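Probable Zn binding protein (Lactobacillus acidophilus, PDB 3Q69) is a putative mucus-binding protein, here represented by one MucBP domain, and probably helps the bacterium attach to mucus. Local coordinates at residues D51-S65 / P76-F90. Numbering follows the deposited sequence.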
ATOM      1  N   ASP A  51       8.437 -12.838 -16.324  1.00 25.46           N
ATOM      2  CA  ASP A  51       8.702 -14.033 -15.519  1.00 25.97           C
ATOM      3  C   ASP A  51       7.472 -14.332 -14.657  1.00 26.89           C
ATOM      4  O   ASP A  51       7.168 -13.611 -13.702  1.00 25.97           O
ATOM      5  CB  ASP A  51       9.913 -13.842 -14.611  1.00 28.23           C
ATOM      6  CG  ASP A  51      10.325 -15.140 -13.916  1.00 28.75           C
ATOM      7  OD1 ASP A  51       9.428 -15.837 -13.381  1.00 28.94           O
ATOM      8  OD2 ASP A  51      11.534 -15.455 -13.907  1.00 30.77           O
ATOM      9  N   SER A  52       6.780 -15.410 -15.006  1.00 27.27           N
ATOM     10  CA  SER A  52       5.563 -15.826 -14.317  1.00 28.38           C
ATOM     11  C   SER A  52       5.667 -16.036 -12.812  1.00 27.86           C
ATOM     12  O   SER A  52       4.663 -15.922 -12.085  1.00 27.98           O
ATOM     13  CB  SER A  52       5.040 -17.110 -14.949  1.00 30.17           C
ATOM     14  OG  SER A  52       3.744 -17.421 -14.460  1.00 34.61           O
ATOM     15  N   LYS A  53       6.874 -16.331 -12.342  1.00 27.65           N
ATOM     16  CA  LYS A  53       7.083 -16.581 -10.926  1.00 27.57           C
ATOM     17  C   LYS A  53       7.636 -15.365 -10.183  1.00 26.62           C
ATOM     18  O   LYS A  53       7.961 -15.464  -9.003  1.00 25.57           O
ATOM     19  CB  LYS A  53       8.026 -17.770 -10.737  1.00 21.10           C
ATOM     20  CG  LYS A  53       7.505 -19.075 -11.322  1.00 22.06           C
ATOM     21  CD  LYS A  53       6.239 -19.530 -10.617  1.00 22.32           C
ATOM     22  CE  LYS A  53       5.760 -20.870 -11.151  1.00 22.11           C
ATOM     23  NZ  LYS A  53       4.505 -21.317 -10.486  1.00 20.04           N
ATOM     24  N   TRP A  54       7.741 -14.222 -10.865  1.00 23.30           N
ATOM     25  CA  TRP A  54       8.236 -13.000 -10.232  1.00 21.82           C
ATOM     26  C   TRP A  54       7.293 -12.653  -9.097  1.00 17.51           C
ATOM     27  O   TRP A  54       6.087 -12.798  -9.206  1.00 15.96           O
ATOM     28  CB  TRP A  54       8.260 -11.808 -11.202  1.00 21.03           C
ATOM     29  CG  TRP A  54       8.740 -10.518 -10.560  1.00 22.40           C
ATOM     30  CD1 TRP A  54      10.043 -10.124 -10.370  1.00 22.95           C
ATOM     31  CD2 TRP A  54       7.923  -9.457 -10.036  1.00 20.49           C
ATOM     32  NE1 TRP A  54      10.083  -8.888  -9.765  1.00 22.71           N
ATOM     33  CE2 TRP A  54       8.804  -8.456  -9.551  1.00 20.93           C
ATOM     34  CE3 TRP A  54       6.542  -9.252  -9.931  1.00 19.61           C
ATOM     35  CZ2 TRP A  54       8.341  -7.268  -8.972  1.00 18.60           C
ATOM     36  CZ3 TRP A  54       6.084  -8.067  -9.357  1.00 17.75           C
ATOM     37  CH2 TRP A  54       6.988  -7.090  -8.882  1.00 16.57           C
ATOM     38  N   SER A  55       7.858 -12.143  -8.018  1.00 16.65           N
ATOM     39  CA  SER A  55       7.085 -11.779  -6.840  1.00 15.62           C
ATOM     40  C   SER A  55       7.923 -10.833  -5.976  1.00 14.77           C
ATOM     41  O   SER A  55       9.129 -10.991  -5.878  1.00 14.68           O
ATOM     42  CB  SER A  55       6.713 -13.025  -6.027  1.00 17.80           C
ATOM     43  OG  SER A  55       5.774 -12.674  -5.029  1.00 19.05           O
ATOM     44  N   LEU A  56       7.273  -9.858  -5.355  1.00 12.43           N
ATOM     45  CA  LEU A  56       7.969  -8.886  -4.540  1.00 11.20           C
ATOM     46  C   LEU A  56       7.074  -8.454  -3.396  1.00 11.65           C
ATOM     47  O   LEU A  56       5.886  -8.165  -3.559  1.00 13.38           O
ATOM     48  CB  LEU A  56       8.361  -7.675  -5.394  1.00 12.49           C
ATOM     49  CG  LEU A  56       9.135  -6.522  -4.730  1.00 12.74           C
ATOM     50  CD1 LEU A  56      10.488  -7.021  -4.283  1.00 13.49           C
ATOM     51  CD2 LEU A  56       9.299  -5.334  -5.751  1.00 10.31           C
ATOM     52  N   THR A  57       7.677  -8.409  -2.223  1.00 12.83           N
ATOM     53  CA  THR A  57       6.975  -8.050  -1.022  1.00 12.88           C
ATOM     54  C   THR A  57       7.627  -6.856  -0.366  1.00 11.42           C
ATOM     55  O   THR A  57       8.858  -6.734  -0.349  1.00 10.26           O
ATOM     56  CB  THR A  57       6.969  -9.240  -0.017  1.00 12.44           C
ATOM     57  OG1 THR A  57       6.231 -10.327  -0.587  1.00 10.52           O
ATOM     58  CG2 THR A  57       6.281  -8.839   1.306  1.00 12.76           C
ATOM     59  N   GLN A  58       6.801  -5.962   0.165  1.00  9.33           N
ATOM     60  CA  GLN A  58       7.304  -4.775   0.857  1.00 12.21           C
ATOM     61  C   GLN A  58       6.354  -4.569   2.046  1.00 14.16           C
ATOM     62  O   GLN A  58       5.236  -5.102   2.077  1.00 13.69           O
ATOM     63  CB  GLN A  58       7.291  -3.541  -0.079  1.00 11.43           C
ATOM     64  CG  GLN A  58       8.159  -3.689  -1.298  1.00 12.09           C
ATOM     65  CD  GLN A  58       8.365  -2.408  -2.079  1.00 15.17           C
ATOM     66  OE1 GLN A  58       9.094  -1.505  -1.653  1.00 19.35           O
ATOM     67  NE2 GLN A  58       7.721  -2.322  -3.242  1.00 13.10           N
ATOM     68  N   THR A  59       6.779  -3.753   2.995  1.00 17.74           N
ATOM     69  CA  THR A  59       5.974  -3.531   4.177  1.00 19.48           C
ATOM     70  C   THR A  59       5.665  -2.092   4.499  1.00 20.01           C
ATOM     71  O   THR A  59       6.539  -1.230   4.448  1.00 22.27           O
ATOM     72  CB  THR A  59       6.659  -4.130   5.437  1.00 22.00           C
ATOM     73  OG1 THR A  59       6.782  -5.549   5.282  1.00 23.69           O
ATOM     74  CG2 THR A  59       5.847  -3.809   6.689  1.00 23.47           C
ATOM     75  N   PHE A  60       4.407  -1.853   4.833  1.00 19.73           N
ATOM     76  CA  PHE A  60       3.944  -0.549   5.273  1.00 19.52           C
ATOM     77  C   PHE A  60       4.326  -0.632   6.755  1.00 20.72           C
ATOM     78  O   PHE A  60       3.668  -1.344   7.517  1.00 21.50           O
ATOM     79  CB  PHE A  60       2.426  -0.469   5.178  1.00 15.58           C
ATOM     80  CG  PHE A  60       1.902  -0.177   3.797  1.00 13.69           C
ATOM     81  CD1 PHE A  60       2.240   1.005   3.131  1.00 12.25           C
ATOM     82  CD2 PHE A  60       0.968  -1.030   3.214  1.00 13.96           C
ATOM     83  CE1 PHE A  60       1.641   1.332   1.893  1.00  8.70           C
ATOM     84  CE2 PHE A  60       0.371  -0.716   1.992  1.00 11.44           C
ATOM     85  CZ  PHE A  60       0.708   0.475   1.334  1.00 13.82           C
ATOM     86  N   GLU A  61       5.390   0.053   7.162  1.00 19.81           N
ATOM     87  CA  GLU A  61       5.838  -0.002   8.558  1.00 20.95           C
ATOM     88  C   GLU A  61       4.767   0.344   9.597  1.00 20.47           C
ATOM     89  O   GLU A  61       3.773   1.018   9.294  1.00 18.73           O
ATOM     90  CB  GLU A  61       7.038   0.932   8.762  1.00 24.16           C
ATOM     91  CG  GLU A  61       8.207   0.688   7.790  1.00 26.50           C
ATOM     92  CD  GLU A  61       8.776  -0.723   7.894  1.00 30.01           C
ATOM     93  OE1 GLU A  61       9.072  -1.171   9.029  1.00 30.33           O
ATOM     94  OE2 GLU A  61       8.929  -1.380   6.839  1.00 34.41           O
ATOM     95  N   ALA A  62       5.000  -0.109  10.828  1.00 19.37           N
ATOM     96  CA  ALA A  62       4.087   0.152  11.934  1.00 19.87           C
ATOM     97  C   ALA A  62       3.913   1.662  12.045  1.00 19.88           C
ATOM     98  O   ALA A  62       4.883   2.409  11.952  1.00 17.94           O
ATOM     99  CB  ALA A  62       4.650  -0.412  13.226  1.00 19.39           C
ATOM    100  N   LEU A  63       2.674   2.101  12.242  1.00 19.84           N
ATOM    101  CA  LEU A  63       2.360   3.520  12.328  1.00 20.20           C
ATOM    102  C   LEU A  63       1.671   3.832  13.655  1.00 21.14           C
ATOM    103  O   LEU A  63       0.460   3.638  13.804  1.00 20.07           O
ATOM    104  CB  LEU A  63       1.439   3.913  11.170  1.00 21.05           C
ATOM    105  CG  LEU A  63       1.148   5.405  11.011  1.00 23.46           C
ATOM    106  CD1 LEU A  63       2.417   6.106  10.530  1.00 23.29           C
ATOM    107  CD2 LEU A  63       0.009   5.603  10.020  1.00 23.81           C
ATOM    108  N   PRO A  64       2.438   4.293  14.652  1.00 22.49           N
ATOM    109  CA  PRO A  64       1.851   4.619  15.954  1.00 23.48           C
ATOM    110  C   PRO A  64       0.799   5.717  15.788  1.00 23.97           C
ATOM    111  O   PRO A  64       1.031   6.719  15.119  1.00 24.26           O
ATOM    112  CB  PRO A  64       3.056   5.093  16.764  1.00 24.25           C
ATOM    113  CG  PRO A  64       4.194   4.369  16.159  1.00 25.31           C
ATOM    114  CD  PRO A  64       3.895   4.486  14.677  1.00 24.75           C
ATOM    115  N   SER A  65      -0.361   5.531  16.402  1.00 26.21           N
ATOM    116  CA  SER A  65      -1.427   6.526  16.298  1.00 27.49           C
ATOM    117  C   SER A  65      -1.108   7.782  17.115  1.00 29.17           C
ATOM    118  O   SER A  65      -0.533   7.700  18.210  1.00 28.20           O
ATOM    119  CB  SER A  65      -2.739   5.924  16.790  1.00 26.21           C
ATOM    120  OG  SER A  65      -3.215   4.938  15.900  1.00 24.61           O
ATOM    121  N   PRO A  76      -4.059   1.923  18.976  1.00 31.87           N
ATOM    122  CA  PRO A  76      -2.857   2.677  19.346  1.00 31.82           C
ATOM    123  C   PRO A  76      -1.767   2.649  18.276  1.00 32.06           C
ATOM    124  O   PRO A  76      -0.930   3.547  18.202  1.00 31.73           O
ATOM    125  CB  PRO A  76      -2.420   2.008  20.650  1.00 33.79           C
ATOM    126  CG  PRO A  76      -2.891   0.596  20.468  1.00 33.65           C
ATOM    127  CD  PRO A  76      -4.260   0.786  19.894  1.00 32.29           C
HETATM  128  N   MSE A  77      -1.773   1.611  17.450  1.00 31.50           N
HETATM  129  CA  MSE A  77      -0.793   1.491  16.390  1.00 31.25           C
HETATM  130  C   MSE A  77      -1.309   0.625  15.236  1.00 29.64           C
HETATM  131  O   MSE A  77      -1.894  -0.440  15.434  1.00 27.09           O
HETATM  132  CB  MSE A  77       0.496   0.885  16.929  1.00 35.57           C
HETATM  133  CG  MSE A  77       1.553   0.723  15.867  1.00 40.82           C
HETATM  134 SE   MSE A  77       3.097  -0.274  16.508  1.00 52.88          SE
HETATM  135  CE  MSE A  77       2.551  -2.038  15.942  1.00 46.73           C
ATOM    136  N   VAL A  78      -1.053   1.085  14.022  1.00 27.04           N
ATOM    137  CA  VAL A  78      -1.472   0.372  12.828  1.00 25.69           C
ATOM    138  C   VAL A  78      -0.301  -0.327  12.155  1.00 25.20           C
ATOM    139  O   VAL A  78       0.828   0.141  12.227  1.00 25.47           O
ATOM    140  CB  VAL A  78      -2.132   1.346  11.829  1.00 25.11           C
ATOM    141  CG1 VAL A  78      -2.362   0.657  10.488  1.00 24.15           C
ATOM    142  CG2 VAL A  78      -3.447   1.850  12.420  1.00 22.08           C
ATOM    143  N   GLY A  79      -0.579  -1.446  11.491  1.00 24.62           N
ATOM    144  CA  GLY A  79       0.471  -2.189  10.814  1.00 22.29           C
ATOM    145  C   GLY A  79       1.354  -2.888  11.819  1.00 22.16           C
ATOM    146  O   GLY A  79       0.988  -2.943  12.988  1.00 23.87           O
ATOM    147  N   PRO A  80       2.504  -3.449  11.409  1.00 20.35           N
ATOM    148  CA  PRO A  80       3.030  -3.458  10.037  1.00 19.87           C
ATOM    149  C   PRO A  80       2.115  -4.253   9.096  1.00 20.64           C
ATOM    150  O   PRO A  80       1.346  -5.129   9.537  1.00 19.15           O
ATOM    151  CB  PRO A  80       4.400  -4.117  10.194  1.00 18.33           C
ATOM    152  CG  PRO A  80       4.202  -5.036  11.351  1.00 19.96           C
ATOM    153  CD  PRO A  80       3.404  -4.182  12.318  1.00 17.54           C
ATOM    154  N   ASP A  81       2.217  -3.975   7.801  1.00 19.04           N
ATOM    155  CA  ASP A  81       1.378  -4.659   6.824  1.00 19.72           C
ATOM    156  C   ASP A  81       2.191  -5.029   5.592  1.00 20.23           C
ATOM    157  O   ASP A  81       2.646  -4.145   4.845  1.00 19.54           O
ATOM    158  CB  ASP A  81       0.208  -3.743   6.453  1.00 22.52           C
ATOM    159  CG  ASP A  81      -0.849  -4.437   5.609  1.00 22.26           C
ATOM    160  OD1 ASP A  81      -0.630  -5.588   5.178  1.00 25.33           O
ATOM    161  OD2 ASP A  81      -1.910  -3.828   5.372  1.00 24.73           O
ATOM    162  N   GLU A  82       2.396  -6.328   5.391  1.00 19.93           N
ATOM    163  CA  GLU A  82       3.158  -6.797   4.240  1.00 18.04           C
ATOM    164  C   GLU A  82       2.282  -6.913   3.004  1.00 17.95           C
ATOM    165  O   GLU A  82       1.217  -7.572   3.022  1.00 17.71           O
ATOM    166  CB  GLU A  82       3.797  -8.159   4.506  1.00 22.02           C
ATOM    167  CG  GLU A  82       4.936  -8.151   5.508  1.00 26.76           C
ATOM    168  CD  GLU A  82       5.764  -9.419   5.433  1.00 31.19           C
ATOM    169  OE1 GLU A  82       5.194 -10.459   5.029  1.00 32.10           O
ATOM    170  OE2 GLU A  82       6.973  -9.381   5.788  1.00 34.19           O
ATOM    171  N   VAL A  83       2.746  -6.286   1.923  1.00 14.35           N
ATOM    172  CA  VAL A  83       2.027  -6.298   0.657  1.00 12.62           C
ATOM    173  C   VAL A  83       2.878  -6.981  -0.397  1.00 12.92           C
ATOM    174  O   VAL A  83       4.049  -6.680  -0.534  1.00 10.21           O
ATOM    175  CB  VAL A  83       1.688  -4.862   0.184  1.00 12.95           C
ATOM    176  CG1 VAL A  83       1.127  -4.875  -1.210  1.00 15.34           C
ATOM    177  CG2 VAL A  83       0.717  -4.243   1.130  1.00 13.49           C
ATOM    178  N   THR A  84       2.280  -7.920  -1.116  1.00 13.58           N
ATOM    179  CA  THR A  84       2.970  -8.650  -2.157  1.00 14.85           C
ATOM    180  C   THR A  84       2.274  -8.461  -3.496  1.00 14.96           C
ATOM    181  O   THR A  84       1.041  -8.429  -3.591  1.00 13.83           O
ATOM    182  CB  THR A  84       3.043 -10.160  -1.850  1.00 17.42           C
ATOM    183  OG1 THR A  84       3.879 -10.375  -0.707  1.00 18.45           O
ATOM    184  CG2 THR A  84       3.677 -10.906  -3.035  1.00 17.08           C
ATOM    185  N   VAL A  85       3.092  -8.320  -4.530  1.00 15.45           N
ATOM    186  CA  VAL A  85       2.607  -8.148  -5.885  1.00 15.39           C
ATOM    187  C   VAL A  85       3.381  -9.173  -6.688  1.00 15.16           C
ATOM    188  O   VAL A  85       4.596  -9.264  -6.580  1.00 17.65           O
ATOM    189  CB  VAL A  85       2.937  -6.756  -6.449  1.00 14.92           C
ATOM    190  CG1 VAL A  85       2.625  -6.724  -7.974  1.00 15.14           C
ATOM    191  CG2 VAL A  85       2.158  -5.702  -5.726  1.00 15.23           C
ATOM    192  N   ASP A  86       2.677  -9.959  -7.479  1.00 16.35           N
ATOM    193  CA  ASP A  86       3.320 -10.980  -8.294  1.00 20.70           C
ATOM    194  C   ASP A  86       2.925 -10.772  -9.750  1.00 21.41           C
ATOM    195  O   ASP A  86       1.973 -10.044 -10.081  1.00 21.48           O
ATOM    196  CB  ASP A  86       2.913 -12.378  -7.819  1.00 22.99           C
ATOM    197  CG  ASP A  86       1.439 -12.467  -7.499  1.00 24.86           C
ATOM    198  OD1 ASP A  86       0.615 -12.176  -8.393  1.00 26.71           O
ATOM    199  OD2 ASP A  86       1.097 -12.814  -6.349  1.00 30.52           O
ATOM    200  N   SER A  87       3.675 -11.411 -10.632  1.00 22.24           N
ATOM    201  CA  SER A  87       3.411 -11.275 -12.053  1.00 24.13           C
ATOM    202  C   SER A  87       1.992 -11.664 -12.499  1.00 24.86           C
ATOM    203  O   SER A  87       1.390 -10.982 -13.327  1.00 21.25           O
ATOM    204  CB  SER A  87       4.429 -12.094 -12.820  1.00 23.07           C
ATOM    205  OG  SER A  87       4.331 -11.849 -14.204  1.00 28.14           O
ATOM    206  N   LYS A  88       1.457 -12.746 -11.939  1.00 25.99           N
ATOM    207  CA  LYS A  88       0.121 -13.241 -12.295  1.00 28.98           C
ATOM    208  C   LYS A  88      -1.064 -12.382 -11.902  1.00 30.15           C
ATOM    209  O   LYS A  88      -2.149 -12.540 -12.456  1.00 32.90           O
ATOM    210  CB  LYS A  88      -0.112 -14.648 -11.727  1.00 30.55           C
ATOM    211  CG  LYS A  88       0.332 -15.784 -12.657  1.00 33.96           C
ATOM    212  CD  LYS A  88       1.754 -16.243 -12.348  1.00 36.24           C
ATOM    213  CE  LYS A  88       1.803 -17.076 -11.060  1.00 37.75           C
ATOM    214  NZ  LYS A  88       3.106 -17.770 -10.927  1.00 38.36           N
ATOM    215  N   ASN A  89      -0.874 -11.487 -10.945  1.00 28.49           N
ATOM    216  CA  ASN A  89      -1.962 -10.629 -10.494  1.00 28.25           C
ATOM    217  C   ASN A  89      -1.400  -9.219 -10.378  1.00 24.57           C
ATOM    218  O   ASN A  89      -1.794  -8.441  -9.498  1.00 24.78           O
ATOM    219  CB  ASN A  89      -2.479 -11.110  -9.127  1.00 30.65           C
ATOM    220  CG  ASN A  89      -2.765 -12.618  -9.098  1.00 34.44           C
ATOM    221  OD1 ASN A  89      -3.675 -13.106  -9.771  1.00 34.71           O
ATOM    222  ND2 ASN A  89      -1.977 -13.355  -8.320  1.00 36.00           N
ATOM    223  N   PHE A  90      -0.495  -8.882 -11.291  1.00 22.15           N
ATOM    224  CA  PHE A  90       0.146  -7.572 -11.249  1.00 20.87           C
ATOM    225  C   PHE A  90      -0.810  -6.383 -11.299  1.00 24.04           C
ATOM    226  O   PHE A  90      -0.662  -5.417 -10.540  1.00 23.06           O
ATOM    227  CB  PHE A  90       1.170  -7.436 -12.383  1.00 17.88           C
ATOM    228  CG  PHE A  90       2.122  -6.294 -12.189  1.00 14.96           C
ATOM    229  CD1 PHE A  90       1.752  -4.991 -12.540  1.00 15.12           C
ATOM    230  CD2 PHE A  90       3.367  -6.510 -11.614  1.00 11.80           C
ATOM    231  CE1 PHE A  90       2.599  -3.926 -12.308  1.00 14.58           C
ATOM    232  CE2 PHE A  90       4.240  -5.434 -11.369  1.00 13.75           C
ATOM    233  CZ  PHE A  90       3.852  -4.143 -11.721  1.00 14.35           C
TER
HETATM  234  O   HOH W   1       8.232  -6.705   6.880  1.00 26.59           O
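Trp54 turns the edge of its indole to the other strand: Val85 CG1 lies in the ring plane, 4.0 Å from CZ3, and Ser87 N is also at this edge. Phe90 in turn receives Trp54 CZ3 at its own ring edge, 3.8 Å from CE2, with the two planes inclined at 41°. Setting CG anti to the backbone N (chi1 179°) carries the indole across to these partners, and a wide, flat side chain suits a place that must reach both. An alanine here would take away the indole, and Val85 and Phe90 would probably lose their shared apolar neighbour. The Phe60 ring meets Val83 obliquely, CE2 standing 3.6 Å from CG2; valine, branched at CB, favours the extended backbone and offers its CG2 methyl to the ring. Paired backbone bonds tie Leu56 to Val85, Gln58 to Val83 and Phe60 to Asp81, Val83 N to Gln58 O being nearly straight (2.8 Å, 173°). Past the break at Gly79 and cis-Pro80, Leu63 and Val78 resume the ladder. This two-stranded antiparallel sheet lays Phe60 against Leu33 of strand 27-42 and Gln13 of strand 2-19, while Asp81 forms a salt bridge with Arg96 of strand 96-104.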